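Local coordinates for uncharacterized protein (Sus scrofa, PDB 5BNF) that belongs to the ADP-ribosyl cyclase family and is the porcine form of CD38, a disulfide-bonded protein with helices and a parallel beta sheet, at residues A[96-101]-A[105-110]. Sequence-based numbering, arbitrary orientation.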
ATOM      1  N   THR A  96      -5.117  -0.689   7.423  1.00 42.12           N
ATOM      2  CA  THR A  96      -4.937  -1.030   6.015  1.00 37.73           C
ATOM      3  C   THR A  96      -3.743  -0.141   5.662  1.00 36.92           C
ATOM      4  O   THR A  96      -3.425   0.768   6.418  1.00 32.90           O
ATOM      5  CB  THR A  96      -6.152  -0.634   5.163  1.00 40.41           C
ATOM      6  OG1 THR A  96      -6.367   0.782   5.245  1.00 54.85           O
ATOM      7  CG2 THR A  96      -7.384  -1.362   5.645  1.00 53.23           C
ATOM      8  N   LEU A  97      -3.074  -0.378   4.542  1.00 34.26           N
ATOM      9  CA  LEU A  97      -1.912   0.448   4.203  1.00 32.88           C
ATOM     10  C   LEU A  97      -2.194   1.953   4.284  1.00 24.94           C
ATOM     11  O   LEU A  97      -1.360   2.722   4.764  1.00 36.49           O
ATOM     12  CB  LEU A  97      -1.373   0.087   2.809  1.00 24.97           C
ATOM     13  CG  LEU A  97      -0.076   0.782   2.372  1.00 30.32           C
ATOM     14  CD1 LEU A  97       0.973   0.698   3.461  1.00 28.22           C
ATOM     15  CD2 LEU A  97       0.439   0.129   1.098  1.00 32.05           C
ATOM     16  N   GLU A  98      -3.373   2.371   3.844  1.00 24.35           N
ATOM     17  CA  GLU A  98      -3.732   3.788   3.868  1.00 41.44           C
ATOM     18  C   GLU A  98      -4.012   4.354   5.262  1.00 42.41           C
ATOM     19  O   GLU A  98      -4.205   5.562   5.407  1.00 46.16           O
ATOM     20  CB  GLU A  98      -4.953   4.050   2.974  1.00 44.92           C
ATOM     21  CG  GLU A  98      -4.774   3.666   1.516  1.00 56.96           C
ATOM     22  CD  GLU A  98      -4.602   2.175   1.335  1.00 55.63           C
ATOM     23  OE1 GLU A  98      -5.454   1.416   1.841  1.00 59.02           O
ATOM     24  OE2 GLU A  98      -3.619   1.762   0.687  1.00 54.49           O
ATOM     25  N   ASN A  99      -4.051   3.502   6.282  1.00 36.83           N
ATOM     26  CA  ASN A  99      -4.307   3.992   7.635  1.00 38.09           C
ATOM     27  C   ASN A  99      -3.014   4.195   8.418  1.00 38.04           C
ATOM     28  O   ASN A  99      -3.036   4.661   9.554  1.00 41.42           O
ATOM     29  CB  ASN A  99      -5.241   3.043   8.396  1.00 29.36           C
ATOM     30  CG  ASN A  99      -6.617   2.954   7.767  1.00 35.21           C
ATOM     31  OD1 ASN A  99      -7.239   3.969   7.459  1.00 35.20           O
ATOM     32  ND2 ASN A  99      -7.106   1.732   7.581  1.00 38.31           N
ATOM     33  N   THR A 100      -1.886   3.848   7.808  1.00 39.24           N
ATOM     34  CA  THR A 100      -0.593   4.032   8.454  1.00 28.01           C
ATOM     35  C   THR A 100      -0.166   5.461   8.168  1.00 34.78           C
ATOM     36  O   THR A 100      -0.715   6.108   7.281  1.00 35.70           O
ATOM     37  CB  THR A 100       0.469   3.088   7.884  1.00 41.33           C
ATOM     38  OG1 THR A 100       0.689   3.388   6.499  1.00 37.24           O
ATOM     39  CG2 THR A 100       0.016   1.652   8.024  1.00 38.61           C
ATOM     40  N   LEU A 101       0.813   5.948   8.921  1.00 42.33           N
ATOM     41  CA  LEU A 101       1.317   7.309   8.754  1.00 49.97           C
ATOM     42  C   LEU A 101       1.669   7.648   7.299  1.00 44.84           C
ATOM     43  O   LEU A 101       1.088   8.558   6.706  1.00 43.02           O
ATOM     44  CB  LEU A 101       2.547   7.519   9.646  1.00 43.61           C
ATOM     45  CG  LEU A 101       3.223   8.892   9.568  1.00 55.57           C
ATOM     46  CD1 LEU A 101       2.199  10.006   9.738  1.00 37.13           C
ATOM     47  CD2 LEU A 101       4.289   8.975  10.642  1.00 51.08           C
ATOM     48  N   ILE A 105      -0.623  10.094   4.481  1.00 39.77           N
ATOM     49  CA  ILE A 105      -0.315  11.387   3.897  1.00 39.29           C
ATOM     50  C   ILE A 105      -0.136  11.345   2.382  1.00 44.31           C
ATOM     51  O   ILE A 105      -0.500  12.296   1.690  1.00 46.35           O
ATOM     52  CB  ILE A 105       0.943  11.991   4.535  1.00 40.92           C
ATOM     53  CG1 ILE A 105       2.172  11.181   4.142  1.00 33.55           C
ATOM     54  CG2 ILE A 105       0.801  11.996   6.049  1.00 45.69           C
ATOM     55  CD1 ILE A 105       3.475  11.850   4.522  1.00 28.02           C
ATOM     56  N   ALA A 106       0.396  10.241   1.865  1.00 40.36           N
ATOM     57  CA  ALA A 106       0.627  10.115   0.429  1.00 43.25           C
ATOM     58  C   ALA A 106      -0.614   9.713  -0.363  1.00 42.73           C
ATOM     59  O   ALA A 106      -0.716   9.995  -1.559  1.00 40.38           O
ATOM     60  CB  ALA A 106       1.745   9.118   0.182  1.00 39.53           C
ATOM     61  N   ASP A 107      -1.561   9.074   0.311  1.00 46.50           N
ATOM     62  CA  ASP A 107      -2.783   8.606  -0.326  1.00 46.47           C
ATOM     63  C   ASP A 107      -3.408   9.551  -1.356  1.00 50.06           C
ATOM     64  O   ASP A 107      -3.629  10.728  -1.081  1.00 50.80           O
ATOM     65  CB  ASP A 107      -3.810   8.257   0.749  1.00 48.78           C
ATOM     66  CG  ASP A 107      -5.001   7.513   0.192  1.00 56.66           C
ATOM     67  OD1 ASP A 107      -4.794   6.580  -0.614  1.00 52.28           O
ATOM     68  OD2 ASP A 107      -6.142   7.850   0.565  1.00 57.88           O
ATOM     69  N   ASP A 108      -3.682   9.007  -2.542  1.00 47.64           N
ATOM     70  CA  ASP A 108      -4.295   9.729  -3.658  1.00 45.48           C
ATOM     71  C   ASP A 108      -3.459  10.824  -4.315  1.00 39.45           C
ATOM     72  O   ASP A 108      -3.890  11.431  -5.290  1.00 36.26           O
ATOM     73  CB  ASP A 108      -5.639  10.327  -3.234  1.00 55.07           C
ATOM     74  CG  ASP A 108      -6.707   9.270  -3.025  1.00 74.72           C
ATOM     75  OD1 ASP A 108      -6.789   8.341  -3.861  1.00 72.89           O
ATOM     76  OD2 ASP A 108      -7.471   9.375  -2.038  1.00 66.10           O
ATOM     77  N   LEU A 109      -2.265  11.073  -3.802  1.00 34.11           N
ATOM     78  CA  LEU A 109      -1.429  12.124  -4.369  1.00 33.57           C
ATOM     79  C   LEU A 109      -0.567  11.678  -5.553  1.00 31.79           C
ATOM     80  O   LEU A 109      -0.378  10.483  -5.784  1.00 26.45           O
ATOM     81  CB  LEU A 109      -0.539  12.698  -3.268  1.00 33.46           C
ATOM     82  CG  LEU A 109      -1.136  13.705  -2.275  1.00 38.25           C
ATOM     83  CD1 LEU A 109      -2.522  13.309  -1.824  1.00 24.24           C
ATOM     84  CD2 LEU A 109      -0.188  13.811  -1.092  1.00 36.65           C
ATOM     85  N   SER A 110      -0.064  12.655  -6.302  1.00 30.28           N
ATOM     86  CA  SER A 110       0.806  12.408  -7.450  1.00 31.94           C
ATOM     87  C   SER A 110       2.048  13.279  -7.330  1.00 33.05           C
ATOM     88  O   SER A 110       1.950  14.465  -7.025  1.00 34.79           O
ATOM     89  CB  SER A 110       0.088  12.740  -8.758  1.00 41.00           C
ATOM     90  OG  SER A 110      -0.759  11.677  -9.156  1.00 48.79           O
TER
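The contact spans the short helix 101-106: L101, at its start, meets I105 near its end, and E98 of the preceding 3-10 turn meets D107 just past it. I105 N donates to L101 O at 3.2 Å, the i to i+4 bond of the helix. Methyl CG2 of I105 lies against the same oxygen, 3.5 Å from L101 O, while CD1 of L101 approaches CG2 only loosely, at 4.4 Å. Such aliphatic residues suit this buried side, where L101 packs on Y21 and I105 on F41. T100 is the N-cap: its hydroxyl OG1 donates to L97 O (2.8 Å), in the carbonyl plane, and accepts from G103 N, as a small hydroxyl residue can. On the more open side, chi1 of -59° sets CG of E98 anti to its carbonyl carbon, 3.6 Å from OD1 of D107, and the bend at chi2 (65°) turns the carboxylate aside, where OE1 accepts a weak hydrogen bond from W77 NE1. OE2 of E98 stays 5.1 Å from OD1 of D107, which probably eases the repulsion of like charges. D107 leaves the helix into a type II turn, A106 to L109, completing an arrangement typical of a short helix, N-capped by threonine and ended by a beta turn.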